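Local coordinates for protein F2 like fibronectin-binding protein (Streptococcus pneumoniae, PDB 5A0N) that probably acts as a surface adhesin whose N-terminal domain anchors the bacterium covalently to host molecules through an internal thioester, at residues Val41-Ser44 / Asp45-Glu48; Val142-Tyr145 / Glu146-Tyr150; Tyr163-Glu166 / Lys167-Pro170. All coordinates share one frame; numbering follows the deposited sequence. Where two conformers were deposited one is given.

Contact 1 (Val41-Ser44 / Asp45-Glu48)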
loop_
_atom_site.group_PDB
_atom_site.type_symbol
_atom_site.label_atom_id
_atom_site.label_comp_id
_atom_site.label_asym_id
_atom_site.label_seq_id
_atom_site.Cartn_x
_atom_site.Cartn_y
_atom_site.Cartn_z
ATOM N N VAL A 41 4.113 7.788 -4.230
ATOM C CA VAL A 41 4.020 7.905 -5.675
ATOM C C VAL A 41 4.287 9.365 -6.026
ATOM O O VAL A 41 3.777 10.283 -5.355
ATOM C CB VAL A 41 2.653 7.429 -6.202
ATOM C CG1 VAL A 41 2.645 7.473 -7.706
ATOM C CG2 VAL A 41 2.348 6.016 -5.689
ATOM N N ILE A 42 5.103 9.557 -7.066
ATOM C CA ILE A 42 5.543 10.868 -7.530
ATOM C C ILE A 42 5.250 11.038 -9.023
ATOM O O ILE A 42 5.227 10.078 -9.776
ATOM C CB ILE A 42 7.031 11.104 -7.203
ATOM C CG1 ILE A 42 7.937 10.104 -7.952
ATOM C CG2 ILE A 42 7.298 11.082 -5.707
ATOM C CD1 ILE A 42 9.418 10.484 -7.890
ATOM N N THR A 43 5.102 12.291 -9.434
ATOM C CA THR A 43 4.947 12.603 -10.834
ATOM C C THR A 43 6.256 12.312 -11.573
ATOM O O THR A 43 7.360 12.517 -11.044
ATOM C CB THR A 43 4.562 14.056 -11.050
ATOM O OG1 THR A 43 5.630 14.870 -10.547
ATOM C CG2 THR A 43 3.240 14.390 -10.354
ATOM N N SER A 44 6.137 11.855 -12.813
ATOM C CA SER A 44 7.335 11.521 -13.618
ATOM C C SER A 44 8.095 12.756 -14.033
ATOM O O SER A 44 9.286 12.648 -14.302
ATOM C CB SER A 44 6.970 10.734 -14.860
ATOM O OG SER A 44 6.183 11.525 -15.712
ATOM N N ASP A 45 7.440 13.913 -14.085
ATOM C CA ASP A 45 8.068 15.111 -14.591
ATOM C C ASP A 45 8.707 15.952 -13.483
ATOM O O ASP A 45 9.917 16.212 -13.466
ATOM C CB ASP A 45 7.103 15.931 -15.464
ATOM C CG ASP A 45 5.690 16.120 -14.899
ATOM O OD1 ASP A 45 5.393 15.839 -13.737
ATOM O OD2 ASP A 45 4.828 16.581 -15.689
ATOM N N THR A 46 7.903 16.372 -12.521
ATOM C CA THR A 46 8.357 17.233 -11.464
ATOM C C THR A 46 8.806 16.502 -10.200
ATOM O O THR A 46 9.337 17.126 -9.286
ATOM C CB THR A 46 7.269 18.228 -11.086
ATOM O OG1 THR A 46 6.109 17.512 -10.681
ATOM C CG2 THR A 46 6.928 19.163 -12.242
ATOM N N HIS A 47 8.509 15.212 -10.094
ATOM C CA HIS A 47 8.859 14.406 -8.919
ATOM C C HIS A 47 8.152 14.926 -7.667
ATOM O O HIS A 47 8.685 14.864 -6.550
ATOM C CB HIS A 47 10.371 14.268 -8.679
ATOM C CG HIS A 47 11.133 13.769 -9.861
ATOM N ND1 HIS A 47 12.504 13.661 -9.854
ATOM C CD2 HIS A 47 10.724 13.317 -11.070
ATOM C CE1 HIS A 47 12.910 13.196 -11.015
ATOM N NE2 HIS A 47 11.855 12.980 -11.773
ATOM N N GLU A 48 6.963 15.497 -7.880
ATOM C CA GLU A 48 6.040 15.972 -6.813
ATOM C C GLU A 48 5.268 14.741 -6.325
ATOM O O GLU A 48 4.779 13.973 -7.158
ATOM C CB GLU A 48 4.995 16.979 -7.387
ATOM C CG GLU A 48 5.462 18.404 -7.685
ATOM C CD GLU A 48 4.403 19.203 -8.441
ATOM O OE1 GLU A 48 3.208 19.111 -8.084
ATOM O OE2 GLU A 48 4.739 19.926 -9.390
HETATM O O HOH W 1 12.348 12.027 -14.480
#
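The H47 imidazole presents its CD2–NE2 edge to the backbone of T43 and S44. Near the ring plane, CD2 lies 3.5 Å from T43 O, and S44 O sits at the same edge. A water in that plane completes the link, lying 2.9 Å from H47 NE2 and donating to S44 O. I42 CD1 approaches the ring obliquely, while beyond the loop F66 meets the imidazole edge-to-face, and ND1 and E69 OE1 share a weak hydrogen bond. The second flat group, the D45 carboxylate, receives T46 N on the anti side of OD1 at 2.8 Å; its OD2 is hydrogen-bonded to G15 N.

These groups line a β-hairpin turn in which S44–E48 connect strands 41-43 and 49-51, with H47 taking a left-handed backbone conformation. T43 N donates to E48 O at 2.8 Å with an N-H...O angle of 160°. The return bond from H47 N to T43 O is weak, and I42 CA adds a C-H...O contact of 3.2 Å to E48 O.

T43 is the inward-facing hub. With chi1 at 62°, OG1 stands between its own N and C and reaches into the loop, where it accepts E48 N at 3.0 Å (149°) and lies 2.7 Å from T46 OG1. S44 OG instead turns outward to N16, S14 and K18, fastening the turn to the chain beside strand 19-21.

The chemistry implies a loop braced from within. A single buried hydroxyl joins a backbone amide to a second hydroxyl, with D45 OD1 as a weaker alternative partner. The E69 carboxylate at ND1 may favour a proton on that nitrogen.

Contact 2 (Val142-Tyr145 / Glu146-Tyr150)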
loop_
_atom_site.group_PDB
_atom_site.type_symbol
_atom_site.label_atom_id
_atom_site.label_comp_id
_atom_site.label_asym_id
_atom_site.label_seq_id
_atom_site.Cartn_x
_atom_site.Cartn_y
_atom_site.Cartn_z
ATOM N N VAL A 142 2.871 -3.239 8.439
ATOM C CA VAL A 142 1.922 -4.297 8.857
ATOM C C VAL A 142 0.620 -4.246 8.083
ATOM O O VAL A 142 0.067 -5.294 7.740
ATOM C CB VAL A 142 1.653 -4.367 10.374
ATOM C CG1 VAL A 142 2.889 -4.885 11.076
ATOM C CG2 VAL A 142 1.172 -3.034 10.947
ATOM N N ILE A 143 0.130 -3.055 7.778
ATOM C CA ILE A 143 -1.039 -2.943 6.908
ATOM C C ILE A 143 -0.745 -3.597 5.549
ATOM O O ILE A 143 -1.587 -4.334 5.006
ATOM C CB ILE A 143 -1.483 -1.475 6.750
ATOM C CG1 ILE A 143 -2.050 -0.941 8.066
ATOM C CG2 ILE A 143 -2.455 -1.333 5.597
ATOM C CD1 ILE A 143 -3.456 -1.422 8.414
ATOM N N GLN A 144 0.442 -3.361 4.999
ATOM C CA GLN A 144 0.801 -3.937 3.719
ATOM C C GLN A 144 0.780 -5.463 3.762
ATOM O O GLN A 144 0.309 -6.098 2.822
ATOM C CB GLN A 144 2.159 -3.421 3.278
ATOM C CG GLN A 144 2.677 -4.034 1.977
ATOM C CD GLN A 144 1.887 -3.618 0.780
ATOM O OE1 GLN A 144 2.204 -2.608 0.131
ATOM N NE2 GLN A 144 0.883 -4.415 0.423
ATOM N N TYR A 145 1.367 -6.059 4.782
ATOM C CA TYR A 145 1.347 -7.516 4.901
ATOM C C TYR A 145 -0.081 -8.031 5.020
ATOM O O TYR A 145 -0.395 -9.087 4.433
ATOM C CB TYR A 145 2.252 -8.050 6.018
ATOM C CG TYR A 145 3.695 -8.079 5.576
ATOM C CD1 TYR A 145 4.133 -9.057 4.686
ATOM C CD2 TYR A 145 4.610 -7.115 5.999
ATOM C CE1 TYR A 145 5.450 -9.061 4.210
ATOM C CE2 TYR A 145 5.920 -7.119 5.523
ATOM C CZ TYR A 145 6.325 -8.085 4.627
ATOM O OH TYR A 145 7.592 -8.095 4.113
ATOM N N GLU A 146 -0.960 -7.323 5.728
ATOM C CA GLU A 146 -2.326 -7.793 5.821
ATOM C C GLU A 146 -3.088 -7.614 4.513
ATOM O O GLU A 146 -3.916 -8.466 4.175
ATOM C CB GLU A 146 -3.043 -7.191 7.015
ATOM C CG GLU A 146 -4.219 -8.048 7.522
ATOM C CD GLU A 146 -3.841 -9.372 8.164
ATOM O OE1 GLU A 146 -2.665 -9.792 8.054
ATOM O OE2 GLU A 146 -4.725 -9.995 8.790
ATOM N N ILE A 147 -2.765 -6.579 3.731
ATOM C CA ILE A 147 -3.319 -6.498 2.388
ATOM C C ILE A 147 -2.937 -7.730 1.583
ATOM O O ILE A 147 -3.792 -8.320 0.899
ATOM C CB ILE A 147 -2.928 -5.169 1.711
ATOM C CG1 ILE A 147 -3.726 -4.050 2.375
ATOM C CG2 ILE A 147 -3.097 -5.204 0.195
ATOM C CD1 ILE A 147 -3.304 -2.639 1.979
ATOM N N TRP A 148 -1.670 -8.135 1.667
ATOM C CA TRP A 148 -1.171 -9.306 0.947
ATOM C C TRP A 148 -1.751 -10.626 1.460
ATOM O O TRP A 148 -1.801 -11.599 0.708
ATOM C CB TRP A 148 0.364 -9.366 1.011
ATOM C CG TRP A 148 1.042 -8.363 0.170
ATOM C CD1 TRP A 148 0.597 -7.813 -0.977
ATOM C CD2 TRP A 148 2.359 -7.819 0.400
ATOM N NE1 TRP A 148 1.569 -6.971 -1.511
ATOM C CE2 TRP A 148 2.649 -6.942 -0.656
ATOM C CE3 TRP A 148 3.302 -7.975 1.412
ATOM C CZ2 TRP A 148 3.861 -6.242 -0.741
ATOM C CZ3 TRP A 148 4.455 -7.252 1.357
ATOM C CH2 TRP A 148 4.739 -6.402 0.286
ATOM N N ARG A 149 -2.227 -10.668 2.695
ATOM C CA ARG A 149 -2.977 -11.847 3.155
ATOM C C ARG A 149 -4.139 -12.096 2.214
ATOM O O ARG A 149 -4.419 -13.242 1.864
ATOM C CB ARG A 149 -3.490 -11.616 4.576
ATOM C CG ARG A 149 -4.386 -12.735 5.091
ATOM C CD ARG A 149 -4.829 -12.489 6.509
ATOM N NE ARG A 149 -5.731 -13.523 6.976
ATOM C CZ ARG A 149 -6.354 -13.483 8.144
ATOM N NH1 ARG A 149 -6.103 -12.531 9.005
ATOM N NH2 ARG A 149 -7.199 -14.452 8.483
ATOM N N TYR A 150 -4.792 -11.019 1.799
ATOM C CA TYR A 150 -5.977 -11.102 0.950
ATOM C C TYR A 150 -5.720 -11.051 -0.540
ATOM O O TYR A 150 -6.492 -11.639 -1.295
ATOM C CB TYR A 150 -6.996 -10.055 1.421
ATOM C CG TYR A 150 -7.360 -10.242 2.877
ATOM C CD1 TYR A 150 -8.077 -11.355 3.272
ATOM C CD2 TYR A 150 -6.980 -9.336 3.854
ATOM C CE1 TYR A 150 -8.396 -11.553 4.585
ATOM C CE2 TYR A 150 -7.291 -9.515 5.182
ATOM C CZ TYR A 150 -7.992 -10.632 5.561
ATOM O OH TYR A 150 -8.329 -10.862 6.891
#
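Two i to i+4 bonds, I147 N to I143 O at 2.8 Å and W148 N to Q144 O at 3.1 Å, mark this as a continuous α-helical segment, part of helix 132-152. Within its second half, three residues apart, R149 NH1 forms a salt bridge with E146 OE2 at 2.9 Å. NH1 comes from the syn side, tilted out of the carboxylate plane, while OE2 lies close to the guanidinium plane. R180 NE forms a second salt bridge to E146 OE2, so one carboxylate lies between two arginines and probably offsets part of their charge.

Outward from the backbone, Q144 lays its amide over one face of the W148 indole, the planes only 17° apart. A bend at chi2 (68°) turns the chain forward along the helix, toward W148, bringing NE2 to 3.3 Å from W148 CE2 and placing CG 3.6 Å from the centroid of the six-membered ring, a CH-pi contact. The amide is further fixed by OE1, which accepts a hydrogen bond from C56 N.

Y145 meets the same indole differently. The W148 edge points at the tyrosine face in a T-shaped pair, with centroids 5.1 Å apart and planes at 80°; W148 CZ3 is the atom over the face, 3.5 Å from Y145 CE1. Toward helix 105-118, the aliphatic side continues with I143 CG2 resting 3.9 Å from I147 CD1.

Contact 3 (Tyr163-Glu166 / Lys167-Pro170)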
loop_
_atom_site.group_PDB
_atom_site.type_symbol
_atom_site.label_atom_id
_atom_site.label_comp_id
_atom_site.label_asym_id
_atom_site.label_seq_id
_atom_site.Cartn_x
_atom_site.Cartn_y
_atom_site.Cartn_z
ATOM N N TYR A 163 9.566 -16.066 8.705
ATOM C CA TYR A 163 10.692 -15.212 8.313
ATOM C C TYR A 163 10.337 -13.731 8.256
ATOM O O TYR A 163 11.177 -12.854 8.434
ATOM C CB TYR A 163 11.278 -15.666 6.976
ATOM C CG TYR A 163 10.520 -15.295 5.702
ATOM C CD1 TYR A 163 9.264 -15.864 5.387
ATOM C CD2 TYR A 163 11.095 -14.403 4.787
ATOM C CE1 TYR A 163 8.620 -15.535 4.216
ATOM C CE2 TYR A 163 10.466 -14.101 3.607
ATOM C CZ TYR A 163 9.215 -14.651 3.329
ATOM O OH TYR A 163 8.650 -14.324 2.127
ATOM N N ILE A 164 9.072 -13.445 7.995
ATOM C CA ILE A 164 8.595 -12.065 8.025
ATOM C C ILE A 164 8.230 -11.697 9.464
ATOM O O ILE A 164 8.620 -10.653 9.965
ATOM C CB ILE A 164 7.384 -11.877 7.061
ATOM C CG1 ILE A 164 7.848 -12.041 5.583
ATOM C CG2 ILE A 164 6.769 -10.501 7.269
ATOM C CD1 ILE A 164 6.736 -12.411 4.650
ATOM N N TYR A 165 7.449 -12.554 10.119
ATOM C CA TYR A 165 6.963 -12.232 11.452
ATOM C C TYR A 165 8.084 -11.888 12.415
ATOM O O TYR A 165 7.990 -10.937 13.194
ATOM C CB TYR A 165 6.164 -13.391 12.014
ATOM C CG TYR A 165 5.377 -12.999 13.237
ATOM C CD1 TYR A 165 4.195 -12.256 13.128
ATOM C CD2 TYR A 165 5.788 -13.368 14.488
ATOM C CE1 TYR A 165 3.462 -11.900 14.239
ATOM C CE2 TYR A 165 5.057 -13.012 15.617
ATOM C CZ TYR A 165 3.900 -12.284 15.483
ATOM O OH TYR A 165 3.145 -11.915 16.597
ATOM N N GLU A 166 9.178 -12.644 12.339
ATOM C CA GLU A 166 10.263 -12.484 13.296
ATOM C C GLU A 166 11.006 -11.151 13.091
ATOM O O GLU A 166 11.740 -10.710 13.964
ATOM C CB GLU A 166 11.245 -13.663 13.236
ATOM C CG GLU A 166 12.068 -13.723 11.950
ATOM C CD GLU A 166 12.890 -15.010 11.810
ATOM O OE1 GLU A 166 12.727 -15.932 12.642
ATOM O OE2 GLU A 166 13.700 -15.095 10.854
ATOM N N LYS A 167 10.814 -10.512 11.940
ATOM C CA LYS A 167 11.399 -9.198 11.687
ATOM C C LYS A 167 10.550 -8.061 12.245
ATOM O O LYS A 167 11.007 -6.931 12.330
ATOM C CB LYS A 167 11.614 -8.975 10.191
ATOM C CG LYS A 167 12.588 -9.928 9.532
ATOM C CD LYS A 167 12.644 -9.592 8.040
ATOM C CE LYS A 167 13.869 -10.144 7.334
ATOM N NZ LYS A 167 13.853 -11.623 7.281
ATOM N N PHE A 168 9.299 -8.353 12.596
ATOM C CA PHE A 168 8.416 -7.324 13.114
ATOM C C PHE A 168 8.879 -6.880 14.507
ATOM O O PHE A 168 9.327 -7.695 15.320
ATOM C CB PHE A 168 6.968 -7.824 13.242
ATOM C CG PHE A 168 6.194 -7.938 11.948
ATOM C CD1 PHE A 168 6.567 -7.280 10.782
ATOM C CD2 PHE A 168 5.043 -8.659 11.919
ATOM C CE1 PHE A 168 5.814 -7.415 9.626
ATOM C CE2 PHE A 168 4.290 -8.773 10.781
ATOM C CZ PHE A 168 4.653 -8.147 9.633
ATOM N N SER A 169 8.732 -5.597 14.784
ATOM C CA SER A 169 8.969 -5.071 16.128
ATOM C C SER A 169 7.844 -5.544 17.056
ATOM O O SER A 169 6.761 -5.948 16.597
ATOM C CB SER A 169 9.021 -3.544 16.111
ATOM O OG SER A 169 7.735 -3.024 15.813
ATOM N N PRO A 170 8.061 -5.468 18.370
ATOM C CA PRO A 170 6.973 -5.809 19.281
ATOM C C PRO A 170 5.712 -4.961 19.032
ATOM O O PRO A 170 4.590 -5.461 19.139
ATOM C CB PRO A 170 7.578 -5.496 20.667
ATOM C CG PRO A 170 9.049 -5.644 20.476
ATOM C CD PRO A 170 9.324 -5.163 19.086
HETATM O O HOH W 2 13.735 -13.014 9.294
#
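I164 and F168 run side by side in the same direction, with I164 CG2 4.0 Å from F168 CZ, whereas Y165 crosses F168 at about a right angle. The two aromatic planes are inclined by 65° and their centroids lie 5.9 Å apart; Y165 CD1 approaches F168 CD2 at 3.9 Å in an oblique contact. F168 thus sits against both residues, and the I164 carbonyl oxygen lies over one of its faces, toward the rim.

That placement follows from the backbone. A type I turn spans Y165 to F168, closed by F168 N donating to Y165 O at 3.0 Å, while K167 N bonds to I164 O at 3.0 Å.

K167 takes the other side of the turn. Its chain runs back past the Y163 carbonyl, and a bend at chi4 (67°) turns NZ in to donate to Y163 O at 3.2 Å. A water also donates to that oxygen and to E166 OE2, bridging the two residues.

S169 then N-caps helix 170-182, so the turn joins two helices directly. Y165 packs on K173 and E177 of that helix and F168 on K173 and L176, while I164 and F168 also reach across to helix 132-152.

Contacts 2 and 3 form one packed unit, their centres 14 Å apart: Y145 CZ touches I164 CG2 at 3.6 Å and Y145 CD2 meets F168 CZ at 3.8 Å. The tyrosine that carries the W148 edge in contact 2 therefore also packs on the turn of contact 3. Contact 1 lies across the chain's centre, about 26 Å from contact 2 and 32 Å from contact 3 between centres, and touches neither. W148 packs on C56, the chain's sole cysteine and so probably the thioester cysteine, which places contact 2 beside the probable reactive site. MES, probably from the crystallisation liquor, is found about 4 Å from the W148 side chain and about 3 Å from that of Y163.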